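Local coordinates for protein aldehyde dehydrogenase (Listeria monocytogenes, PDB 3K9D) that probably oxidises aldehydes with NAD or NADP as the electron acceptor, at residues A[249-254]-A[418-423]; A[364-369]-A[392-397]; A[269-272]-A[277-280]. One frame throughout, in Å; residues are numbered along the deposited sequence.

Contact 1: residues A[249-254]-A[418-423]; sequences TICASE and LTLGCG
Cys251 and Ala252 meet Leu420 in a small, buried, apolar contact between two loops near the centre of the chain. One loop lies between helix 232-243 and strand 256-260. The other lies between helix 403-407 and strand 440-447. All the close approaches are made by one methyl group. Leu420 CD1 comes within 4.0 Å of Cys251 SG and within 3.9 Å of Ala252 CB. It therefore sits against two consecutive residues of the same loop. The backbones stay well apart, with Ala252 CA 8.4 Å from Leu420 CA, and no hydrogen bond joins the two segments. The leucine side chain bridges this distance. Its CG lies beside the backbone N (chi1 -51°), and CD1 at its end does the touching. On the facing loop, SG of Cys251 lies between its own backbone N and carbonyl carbon (chi1 53°). That position turns the sulfur to Leu420. Ile250 to Ser253 form a type I beta turn, with Cys251 and Ala252 as its two central residues. The turn, the TICASE sequence and the place just before a strand of the parallel sheet match the loop that carries the nucleophilic cysteine in aldehyde dehydrogenases. Cys251 is probably that residue here, and Leu420 would then be part of the wall beside it. The turn is closed mainly by a side chain. Ser253 OG donates to Ile250 O at 2.8 Å, almost straight on to the carbonyl (169° at the oxygen), while the backbone bond from Ser253 N to the same oxygen is weak. The carbonyl thus takes two donors from one residue. His373 touches both Cys251 and Leu420, and Ala252 also rests on Thr374 at the start of strand 374-378.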
ATOM      1  N   THR A 249     -13.019  16.804  17.736  1.00 22.67           N
ATOM      2  CA  THR A 249     -11.759  16.030  17.672  1.00 19.83           C
ATOM      3  C   THR A 249     -11.610  15.052  16.507  1.00 22.25           C
ATOM      4  O   THR A 249     -10.503  14.606  16.206  1.00 16.54           O
ATOM      5  CB  THR A 249     -11.554  15.184  18.944  1.00 20.80           C
ATOM      6  OG1 THR A 249     -12.731  14.408  19.164  1.00 20.69           O
ATOM      7  CG2 THR A 249     -11.270  16.065  20.147  1.00 22.71           C
ATOM      8  N   ILE A 250     -12.719  14.678  15.886  1.00 22.27           N
ATOM      9  CA  ILE A 250     -12.692  13.746  14.767  1.00 21.24           C
ATOM     10  C   ILE A 250     -12.344  14.510  13.485  1.00 23.72           C
ATOM     11  O   ILE A 250     -12.907  15.572  13.225  1.00 22.36           O
ATOM     12  CB  ILE A 250     -14.042  12.964  14.682  1.00 21.64           C
ATOM     13  CG1 ILE A 250     -14.202  12.065  15.927  1.00 22.49           C
ATOM     14  CG2 ILE A 250     -14.134  12.107  13.404  1.00 15.69           C
ATOM     15  CD1 ILE A 250     -15.541  11.370  16.032  1.00 30.23           C
ATOM     16  N   CYS A 251     -11.408  13.966  12.698  1.00 17.63           N
ATOM     17  CA  CYS A 251     -10.863  14.607  11.479  1.00 20.66           C
ATOM     18  C   CYS A 251     -11.813  14.697  10.279  1.00 18.65           C
ATOM     19  O   CYS A 251     -11.606  15.518   9.382  1.00 27.19           O
ATOM     20  CB  CYS A 251      -9.609  13.853  11.035  1.00 25.17           C
ATOM     21  SG  CYS A 251      -9.927  12.086  10.861  1.00 33.05           S
ATOM     22  N   ALA A 252     -12.843  13.850  10.254  1.00 18.08           N
ATOM     23  CA  ALA A 252     -13.845  13.876   9.187  1.00 18.34           C
ATOM     24  C   ALA A 252     -14.966  14.932   9.417  1.00 18.65           C
ATOM     25  O   ALA A 252     -15.829  15.141   8.557  1.00 20.23           O
ATOM     26  CB  ALA A 252     -14.422  12.492   8.974  1.00 15.92           C
ATOM     27  N   SER A 253     -14.901  15.629  10.545  1.00 20.75           N
ATOM     28  CA  SER A 253     -15.821  16.731  10.838  1.00 18.20           C
ATOM     29  C   SER A 253     -15.518  17.955   9.963  1.00 19.37           C
ATOM     30  O   SER A 253     -14.386  18.132   9.476  1.00 21.13           O
ATOM     31  CB  SER A 253     -15.803  17.072  12.335  1.00 19.96           C
ATOM     32  OG  SER A 253     -14.599  17.694  12.728  1.00 32.27           O
ATOM     33  N   GLU A 254     -16.552  18.764   9.752  1.00 17.23           N
ATOM     34  CA  GLU A 254     -16.565  19.935   8.872  1.00 19.67           C
ATOM     35  C   GLU A 254     -15.595  21.012   9.342  1.00 15.83           C
ATOM     36  O   GLU A 254     -15.387  21.164  10.532  1.00 18.81           O
ATOM     37  CB  GLU A 254     -17.984  20.542   8.847  1.00 17.97           C
ATOM     38  CG  GLU A 254     -19.111  19.616   8.384  1.00 16.11           C
ATOM     39  CD  GLU A 254     -19.629  18.610   9.425  1.00 12.91           C
ATOM     40  OE1 GLU A 254     -19.130  18.562  10.565  1.00 20.11           O
ATOM     41  OE2 GLU A 254     -20.553  17.846   9.082  1.00 21.88           O
ATOM     42  N   LEU A 418     -11.478   4.181  12.302  1.00 15.56           N
ATOM     43  CA  LEU A 418     -10.930   5.392  12.875  1.00 18.23           C
ATOM     44  C   LEU A 418      -9.573   5.737  12.264  1.00 18.24           C
ATOM     45  O   LEU A 418      -8.951   6.728  12.647  1.00 23.38           O
ATOM     46  CB  LEU A 418     -10.890   5.287  14.407  1.00 22.68           C
ATOM     47  CG  LEU A 418     -12.288   5.270  15.045  1.00 24.12           C
ATOM     48  CD1 LEU A 418     -12.230   4.665  16.436  1.00 16.86           C
ATOM     49  CD2 LEU A 418     -12.932   6.641  15.089  1.00 27.38           C
ATOM     50  N   THR A 419      -9.136   4.915  11.303  1.00 28.56           N
ATOM     51  CA  THR A 419      -8.007   5.250  10.416  1.00 28.53           C
ATOM     52  C   THR A 419      -8.526   5.456   8.994  1.00 22.93           C
ATOM     53  O   THR A 419      -8.907   4.514   8.300  1.00 17.40           O
ATOM     54  CB  THR A 419      -6.856   4.209  10.503  1.00 30.05           C
ATOM     55  OG1 THR A 419      -6.302   4.258  11.817  1.00 19.38           O
ATOM     56  CG2 THR A 419      -5.728   4.503   9.489  1.00 13.94           C
ATOM     57  N   LEU A 420      -8.559   6.721   8.599  1.00 16.43           N
ATOM     58  CA  LEU A 420      -9.167   7.143   7.367  1.00 19.90           C
ATOM     59  C   LEU A 420      -8.037   7.530   6.418  1.00 19.35           C
ATOM     60  O   LEU A 420      -7.415   8.580   6.584  1.00 17.83           O
ATOM     61  CB  LEU A 420     -10.125   8.325   7.647  1.00 19.00           C
ATOM     62  CG  LEU A 420     -11.157   8.139   8.784  1.00 25.40           C
ATOM     63  CD1 LEU A 420     -12.124   9.323   8.892  1.00 18.49           C
ATOM     64  CD2 LEU A 420     -11.960   6.877   8.616  1.00 19.54           C
ATOM     65  N   GLY A 421      -7.737   6.661   5.455  1.00 20.59           N
ATOM     66  CA  GLY A 421      -6.625   6.920   4.540  1.00 19.45           C
ATOM     67  C   GLY A 421      -6.933   8.086   3.621  1.00 20.11           C
ATOM     68  O   GLY A 421      -8.089   8.269   3.236  1.00 16.07           O
ATOM     69  N   CYS A 422      -5.913   8.888   3.302  1.00 14.24           N
ATOM     70  CA  CYS A 422      -6.079  10.018   2.389  1.00 20.93           C
ATOM     71  C   CYS A 422      -5.672   9.692   0.949  1.00 23.82           C
ATOM     72  O   CYS A 422      -5.856  10.518   0.040  1.00 19.97           O
ATOM     73  CB  CYS A 422      -5.351  11.270   2.893  1.00 20.59           C
ATOM     74  SG  CYS A 422      -3.595  11.082   3.275  1.00 32.39           S
ATOM     75  N   GLY A 423      -5.126   8.491   0.735  1.00 14.77           N
ATOM     76  CA  GLY A 423      -4.698   8.111  -0.599  1.00 14.48           C
ATOM     77  C   GLY A 423      -3.497   8.878  -1.089  1.00 20.21           C
ATOM     78  O   GLY A 423      -2.870   9.635  -0.334  1.00 12.61           O
TER

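Contact 2: residues A[364-369]-A[392-397]; sequences DILYHE and KPVSRL
A proline-centred inverse gamma turn packs on the last turn of helix 355-368, where Pro393 and Val394 meet Leu366 and Tyr367. The turn leads into strand 396-399, the last strand at one side of the parallel sheet within this chain. Backbone N of Val394 bonds to Lys392 O at 2.7 Å and closes the turn, with the proline ring at its centre pointing to the helix. Pro393 is met by two neighbouring helix residues. CG stands 3.5 Å above the plane of the Tyr367 ring, displaced from its middle to the rim. This is a CH-pi contact, with CG 3.9 Å from the ring centroid and 24° off the normal. The nearest ring atom is CZ, 3.6 Å from Pro393 CG, and the phenol oxygen lies against Pro393 CB. Leu366 takes the other part of the proline. Its CD1 is 3.9 Å from Pro393 CD and reaches on to Val394 CG1 at 3.6 Å. Val394 CG1 lies beside its own backbone N (chi1 -64°), which lets this branch meet both methyls of the leucine. At the helix end, His368 ND1 donates to Asp364 O at 2.7 Å, with the acceptor close to the ring plane. This bond holds the imidazole back against its own helix. Beyond the turn, Arg396 and Leu397 pair in a parallel ladder with a strand of the second subunit, so the sheet runs on across the interface. Val394 O takes no part in the packing on the helix and accepts a hydrogen bond from Arg443 of that subunit. No hydrogen bond joins the helix to the turn. Their grip is aliphatic and CH-pi packing, and it depends on shape.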
ATOM      1  N   ASP A 364     -10.008  24.483  -4.244  1.00 15.70           N
ATOM      2  CA  ASP A 364      -8.982  25.457  -3.796  1.00 22.79           C
ATOM      3  C   ASP A 364      -8.636  25.313  -2.307  1.00 21.35           C
ATOM      4  O   ASP A 364      -7.456  25.369  -1.922  1.00 23.48           O
ATOM      5  CB  ASP A 364      -9.442  26.900  -4.087  1.00 16.59           C
ATOM      6  CG  ASP A 364      -8.280  27.885  -4.208  1.00 33.04           C
ATOM      7  OD1 ASP A 364      -7.127  27.445  -4.397  1.00 35.81           O
ATOM      8  OD2 ASP A 364      -8.514  29.113  -4.134  1.00 27.48           O
ATOM      9  N   ILE A 365      -9.672  25.139  -1.489  1.00 13.79           N
ATOM     10  CA  ILE A 365      -9.543  24.823  -0.064  1.00 22.06           C
ATOM     11  C   ILE A 365      -8.744  23.546   0.102  1.00 19.04           C
ATOM     12  O   ILE A 365      -7.706  23.543   0.775  1.00 22.39           O
ATOM     13  CB  ILE A 365     -10.937  24.629   0.627  1.00 15.28           C
ATOM     14  CG1 ILE A 365     -11.645  25.968   0.848  1.00  9.62           C
ATOM     15  CG2 ILE A 365     -10.802  23.929   1.963  1.00 15.59           C
ATOM     16  CD1 ILE A 365     -13.124  25.801   1.153  1.00 11.85           C
ATOM     17  N   LEU A 366      -9.226  22.477  -0.528  1.00 12.98           N
ATOM     18  CA  LEU A 366      -8.644  21.153  -0.371  1.00 16.04           C
ATOM     19  C   LEU A 366      -7.213  21.062  -0.873  1.00 20.81           C
ATOM     20  O   LEU A 366      -6.371  20.461  -0.212  1.00 22.45           O
ATOM     21  CB  LEU A 366      -9.534  20.086  -1.017  1.00 16.94           C
ATOM     22  CG  LEU A 366     -10.885  19.814  -0.325  1.00 16.24           C
ATOM     23  CD1 LEU A 366     -11.790  19.069  -1.261  1.00  9.03           C
ATOM     24  CD2 LEU A 366     -10.708  19.042   0.989  1.00 11.14           C
ATOM     25  N   TYR A 367      -6.919  21.692  -2.010  1.00 18.47           N
ATOM     26  CA  TYR A 367      -5.555  21.609  -2.565  1.00 21.23           C
ATOM     27  C   TYR A 367      -4.506  22.297  -1.701  1.00 22.64           C
ATOM     28  O   TYR A 367      -3.364  21.851  -1.658  1.00 23.57           O
ATOM     29  CB  TYR A 367      -5.494  22.074  -4.022  1.00 19.89           C
ATOM     30  CG  TYR A 367      -6.010  21.043  -4.997  1.00 27.00           C
ATOM     31  CD1 TYR A 367      -5.548  19.726  -4.956  1.00 27.83           C
ATOM     32  CD2 TYR A 367      -6.956  21.379  -5.960  1.00 33.43           C
ATOM     33  CE1 TYR A 367      -6.025  18.769  -5.855  1.00 36.87           C
ATOM     34  CE2 TYR A 367      -7.447  20.434  -6.851  1.00 37.85           C
ATOM     35  CZ  TYR A 367      -6.973  19.134  -6.800  1.00 36.48           C
ATOM     36  OH  TYR A 367      -7.455  18.202  -7.690  1.00 36.03           O
ATOM     37  N   HIS A 368      -4.898  23.348  -0.980  1.00 17.06           N
ATOM     38  CA  HIS A 368      -4.023  23.919   0.044  1.00 22.11           C
ATOM     39  C   HIS A 368      -3.906  23.037   1.296  1.00 20.24           C
ATOM     40  O   HIS A 368      -2.824  22.882   1.840  1.00 18.00           O
ATOM     41  CB  HIS A 368      -4.475  25.312   0.443  1.00 11.48           C
ATOM     42  CG  HIS A 368      -4.218  26.350  -0.604  1.00 22.84           C
ATOM     43  ND1 HIS A 368      -5.046  26.531  -1.691  1.00 25.38           N
ATOM     44  CD2 HIS A 368      -3.245  27.284  -0.713  1.00 23.08           C
ATOM     45  CE1 HIS A 368      -4.583  27.520  -2.433  1.00 31.81           C
ATOM     46  NE2 HIS A 368      -3.493  27.998  -1.860  1.00 35.97           N
ATOM     47  N   GLU A 369      -5.028  22.488   1.752  1.00 17.51           N
ATOM     48  CA  GLU A 369      -5.061  21.667   2.953  1.00 23.09           C
ATOM     49  C   GLU A 369      -6.316  20.790   2.956  1.00 24.24           C
ATOM     50  O   GLU A 369      -7.436  21.294   2.802  1.00 15.23           O
ATOM     51  CB  GLU A 369      -4.998  22.545   4.219  1.00 18.55           C
ATOM     52  CG  GLU A 369      -4.990  21.750   5.520  1.00 22.25           C
ATOM     53  CD  GLU A 369      -4.538  22.556   6.736  1.00 33.28           C
ATOM     54  OE1 GLU A 369      -3.680  23.457   6.595  1.00 27.12           O
ATOM     55  OE2 GLU A 369      -5.031  22.269   7.849  1.00 27.06           O
ATOM     56  N   LYS A 392     -14.151  16.294  -6.861  1.00 20.32           N
ATOM     57  CA  LYS A 392     -13.584  16.783  -5.586  1.00 23.53           C
ATOM     58  C   LYS A 392     -12.445  15.888  -5.120  1.00 19.72           C
ATOM     59  O   LYS A 392     -12.632  14.673  -4.991  1.00 22.54           O
ATOM     60  CB  LYS A 392     -14.656  16.874  -4.483  1.00 27.16           C
ATOM     61  CG  LYS A 392     -15.876  17.782  -4.780  1.00 13.34           C
ATOM     62  CD  LYS A 392     -15.540  19.260  -4.834  1.00 19.44           C
ATOM     63  CE  LYS A 392     -15.345  19.750  -6.264  1.00 27.05           C
ATOM     64  NZ  LYS A 392     -16.494  19.570  -7.211  1.00 23.09           N
ATOM     65  N   PRO A 393     -11.254  16.479  -4.859  1.00 22.28           N
ATOM     66  CA  PRO A 393     -10.090  15.635  -4.543  1.00 15.68           C
ATOM     67  C   PRO A 393     -10.100  15.101  -3.104  1.00 12.38           C
ATOM     68  O   PRO A 393      -9.307  15.532  -2.260  1.00 22.90           O
ATOM     69  CB  PRO A 393      -8.899  16.565  -4.798  1.00 21.32           C
ATOM     70  CG  PRO A 393      -9.450  17.973  -4.524  1.00 15.31           C
ATOM     71  CD  PRO A 393     -10.935  17.922  -4.836  1.00 18.92           C
ATOM     72  N   VAL A 394     -11.011  14.175  -2.832  1.00 21.02           N
ATOM     73  CA  VAL A 394     -11.147  13.547  -1.508  1.00 14.33           C
ATOM     74  C   VAL A 394     -11.276  12.046  -1.677  1.00 18.28           C
ATOM     75  O   VAL A 394     -11.503  11.568  -2.778  1.00 18.16           O
ATOM     76  CB  VAL A 394     -12.380  14.075  -0.690  1.00 18.25           C
ATOM     77  CG1 VAL A 394     -12.230  15.560  -0.358  1.00 11.10           C
ATOM     78  CG2 VAL A 394     -13.697  13.790  -1.405  1.00 16.28           C
ATOM     79  N   SER A 395     -11.138  11.309  -0.583  1.00 14.52           N
ATOM     80  CA  SER A 395     -11.332   9.861  -0.604  1.00 19.18           C
ATOM     81  C   SER A 395     -12.697   9.449  -0.088  1.00 24.25           C
ATOM     82  O   SER A 395     -13.181   8.348  -0.380  1.00 19.35           O
ATOM     83  CB  SER A 395     -10.244   9.172   0.199  1.00 18.10           C
ATOM     84  OG  SER A 395      -8.969   9.500  -0.337  1.00 17.45           O
ATOM     85  N   ARG A 396     -13.318  10.331   0.688  1.00 24.22           N
ATOM     86  CA  ARG A 396     -14.667  10.080   1.180  1.00 28.16           C
ATOM     87  C   ARG A 396     -15.500  11.337   0.983  1.00 22.16           C
ATOM     88  O   ARG A 396     -15.178  12.395   1.502  1.00 16.77           O
ATOM     89  CB  ARG A 396     -14.668   9.572   2.647  1.00 21.92           C
ATOM     90  CG  ARG A 396     -13.923  10.459   3.638  1.00 29.97           C
ATOM     91  CD  ARG A 396     -13.522   9.775   4.944  1.00 25.85           C
ATOM     92  NE  ARG A 396     -12.747   8.552   4.764  1.00 22.47           N
ATOM     93  CZ  ARG A 396     -11.483   8.462   4.336  1.00 30.05           C
ATOM     94  NH1 ARG A 396     -10.778   9.529   4.010  1.00 19.32           N
ATOM     95  NH2 ARG A 396     -10.917   7.262   4.234  1.00 18.15           N
ATOM     96  N   LEU A 397     -16.560  11.223   0.196  1.00 20.57           N
ATOM     97  CA  LEU A 397     -17.461  12.349  -0.001  1.00 22.18           C
ATOM     98  C   LEU A 397     -18.824  12.053   0.605  1.00 18.92           C
ATOM     99  O   LEU A 397     -19.538  11.150   0.192  1.00 16.76           O
ATOM    100  CB  LEU A 397     -17.579  12.722  -1.474  1.00 21.61           C
ATOM    101  CG  LEU A 397     -17.822  14.200  -1.791  1.00 25.02           C
ATOM    102  CD1 LEU A 397     -17.394  14.453  -3.211  1.00 27.47           C
ATOM    103  CD2 LEU A 397     -19.260  14.601  -1.607  1.00 20.79           C
TER

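Contact 3: residues A[269-272]-A[277-280]; sequences AEFR and HFLS
Phe278 is packed firmly against the helix at Phe271, while at Arg272 the same ring faces a looser, water-bridged side. On the packed side, Phe271 CB approaches the edge of the Phe278 ring, close to its plane. CB is 3.7 Å from Phe278 CE2 and slightly farther from CZ. The two rings do not stack. Phe271 offers its CB, and the rest of its side chain leads off into the protein. Phe278 has CG beside its own backbone N (chi1 -75°), which directs the ring to the helix. The looser side belongs to Arg272, an exposed residue. Its chain is extended from CG to NE and crosses the phenylalanine at about a right angle. CG is 4.0 Å from Phe278 CD2, and NE is 3.9 Å from the same atom. The guanidinium plane is turned 69° from the ring plane, so the group is not stacked flat on it. Two waters carry the polar link instead. Water 1 accepts from Arg272 NE and from Phe278 N, each at 3.2 Å. Water 2 accepts from Arg272 NH2 at 2.8 Å and donates to Phe278 O, also at 2.8 Å. Both waters lie at the guanidinium edge, in its plane. They join the arginine to the N-H and the C=O of one strand residue, and this should limit the rotation of the guanidinium. No direct hydrogen bond spans the segments. The chain turns here from helix 261-273 into strand 276-278, an outermost strand of the parallel sheet within this chain. Strand 256-260, this helix and strand 276-278 form a beta-alpha-beta crossover. His277 and Leu279 bond through their backbones to strand 324-328. Phe271 and Phe278 both rest on Ile326 of that strand, and Phe271 also touches Val236 of helix 232-243.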
ATOM      1  N   ALA A 269     -29.742  32.235   9.279  1.00 21.39           N
ATOM      2  CA  ALA A 269     -30.892  32.222  10.202  1.00 17.16           C
ATOM      3  C   ALA A 269     -31.119  30.872  10.905  1.00 23.67           C
ATOM      4  O   ALA A 269     -31.366  30.822  12.110  1.00 19.08           O
ATOM      5  CB  ALA A 269     -32.159  32.691   9.487  1.00 21.56           C
ATOM      6  N   GLU A 270     -31.002  29.782  10.152  1.00 16.97           N
ATOM      7  CA  GLU A 270     -31.140  28.446  10.709  1.00 13.62           C
ATOM      8  C   GLU A 270     -29.982  28.060  11.622  1.00 16.22           C
ATOM      9  O   GLU A 270     -30.211  27.474  12.697  1.00 21.64           O
ATOM     10  CB  GLU A 270     -31.338  27.419   9.596  1.00 20.42           C
ATOM     11  CG  GLU A 270     -31.780  26.021  10.044  1.00 16.80           C
ATOM     12  CD  GLU A 270     -33.092  25.985  10.815  1.00 15.83           C
ATOM     13  OE1 GLU A 270     -33.942  26.874  10.620  1.00 20.61           O
ATOM     14  OE2 GLU A 270     -33.257  25.061  11.644  1.00 20.90           O
ATOM     15  N   PHE A 271     -28.749  28.377  11.200  1.00 14.83           N
ATOM     16  CA  PHE A 271     -27.569  28.132  12.035  1.00 18.18           C
ATOM     17  C   PHE A 271     -27.773  28.832  13.381  1.00 20.62           C
ATOM     18  O   PHE A 271     -27.575  28.226  14.433  1.00 14.06           O
ATOM     19  CB  PHE A 271     -26.254  28.558  11.335  1.00 12.44           C
ATOM     20  CG  PHE A 271     -25.491  27.402  10.694  1.00 15.57           C
ATOM     21  CD1 PHE A 271     -24.947  26.381  11.480  1.00 20.25           C
ATOM     22  CD2 PHE A 271     -25.326  27.336   9.314  1.00 20.23           C
ATOM     23  CE1 PHE A 271     -24.247  25.301  10.899  1.00 24.39           C
ATOM     24  CE2 PHE A 271     -24.621  26.276   8.718  1.00 13.87           C
ATOM     25  CZ  PHE A 271     -24.076  25.255   9.522  1.00 11.83           C
ATOM     26  N   ARG A 272     -28.224  30.086  13.329  1.00 12.50           N
ATOM     27  CA  ARG A 272     -28.599  30.848  14.544  1.00 18.43           C
ATOM     28  C   ARG A 272     -29.669  30.224  15.436  1.00 15.88           C
ATOM     29  O   ARG A 272     -29.480  30.123  16.653  1.00 22.64           O
ATOM     30  CB  ARG A 272     -28.996  32.273  14.187  1.00 19.83           C
ATOM     31  CG  ARG A 272     -27.812  33.167  14.068  1.00 22.58           C
ATOM     32  CD  ARG A 272     -28.167  34.543  13.535  1.00 29.43           C
ATOM     33  NE  ARG A 272     -26.966  35.364  13.536  1.00 23.09           N
ATOM     34  CZ  ARG A 272     -26.722  36.373  12.706  1.00 36.93           C
ATOM     35  NH1 ARG A 272     -27.597  36.718  11.777  1.00 24.00           N
ATOM     36  NH2 ARG A 272     -25.587  37.042  12.817  1.00 21.62           N
ATOM     37  N   HIS A 277     -23.166  30.721  16.777  1.00 21.34           N
ATOM     38  CA  HIS A 277     -22.809  32.105  16.987  1.00 14.68           C
ATOM     39  C   HIS A 277     -21.829  32.599  15.940  1.00 20.04           C
ATOM     40  O   HIS A 277     -20.697  32.116  15.843  1.00 18.12           O
ATOM     41  CB  HIS A 277     -22.194  32.300  18.374  1.00 20.14           C
ATOM     42  CG  HIS A 277     -21.999  33.735  18.748  1.00 23.76           C
ATOM     43  ND1 HIS A 277     -23.044  34.631  18.834  1.00 21.02           N
ATOM     44  CD2 HIS A 277     -20.884  34.426  19.087  1.00 21.82           C
ATOM     45  CE1 HIS A 277     -22.581  35.812  19.202  1.00 25.15           C
ATOM     46  NE2 HIS A 277     -21.275  35.710  19.377  1.00 17.68           N
ATOM     47  N   PHE A 278     -22.284  33.581  15.170  1.00 10.12           N
ATOM     48  CA  PHE A 278     -21.506  34.201  14.120  1.00 16.73           C
ATOM     49  C   PHE A 278     -20.679  35.330  14.714  1.00 17.61           C
ATOM     50  O   PHE A 278     -21.196  36.211  15.416  1.00 17.61           O
ATOM     51  CB  PHE A 278     -22.428  34.712  13.011  1.00 13.51           C
ATOM     52  CG  PHE A 278     -22.977  33.621  12.137  1.00 19.15           C
ATOM     53  CD1 PHE A 278     -22.342  33.289  10.946  1.00 18.90           C
ATOM     54  CD2 PHE A 278     -24.117  32.915  12.507  1.00 21.83           C
ATOM     55  CE1 PHE A 278     -22.840  32.277  10.134  1.00 17.76           C
ATOM     56  CE2 PHE A 278     -24.621  31.902  11.708  1.00 20.77           C
ATOM     57  CZ  PHE A 278     -23.980  31.585  10.516  1.00 15.22           C
ATOM     58  N   LEU A 279     -19.382  35.264  14.453  1.00 19.26           N
ATOM     59  CA  LEU A 279     -18.436  36.227  14.957  1.00 15.32           C
ATOM     60  C   LEU A 279     -18.512  37.463  14.095  1.00 24.97           C
ATOM     61  O   LEU A 279     -18.834  37.369  12.908  1.00 20.80           O
ATOM     62  CB  LEU A 279     -17.023  35.637  14.916  1.00 13.52           C
ATOM     63  CG  LEU A 279     -16.806  34.462  15.866  1.00 17.94           C
ATOM     64  CD1 LEU A 279     -15.367  34.019  15.801  1.00 21.82           C
ATOM     65  CD2 LEU A 279     -17.165  34.873  17.289  1.00 15.33           C
ATOM     66  N   SER A 280     -18.210  38.616  14.693  1.00 20.03           N
ATOM     67  CA  SER A 280     -18.111  39.865  13.957  1.00 21.72           C
ATOM     68  C   SER A 280     -16.752  39.866  13.273  1.00 18.36           C
ATOM     69  O   SER A 280     -15.911  39.036  13.593  1.00 20.54           O
ATOM     70  CB  SER A 280     -18.231  41.054  14.912  1.00 22.09           C
ATOM     71  OG  SER A 280     -16.982  41.343  15.503  1.00 16.68           O
TER
HETATM   72  O   HOH W   1     -25.063  34.781  16.087  1.00 13.93           O
HETATM   73  O   HOH W   2     -23.922  36.949  15.091  1.00 27.89           O

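From the N terminus, the chain first reaches 249-254, the loop that contact 1 later joins to 418-423. Contacts 2 and 3 both close within this long span. Contact 3 comes first and closes a short loop between helix 261-273 and strand 276-278. Contact 2 follows in series, between the end of helix 355-368 and the turn that leads into strand 396-399. These two contacts lie at opposite edges of one parallel sheet within this chain, with centres about 26 Å apart. Contacts 1 and 2 touch: Gly421 O and Arg396 NH1 are 3.1 Å apart in a probable hydrogen bond. Contact 3 touches neither of the others.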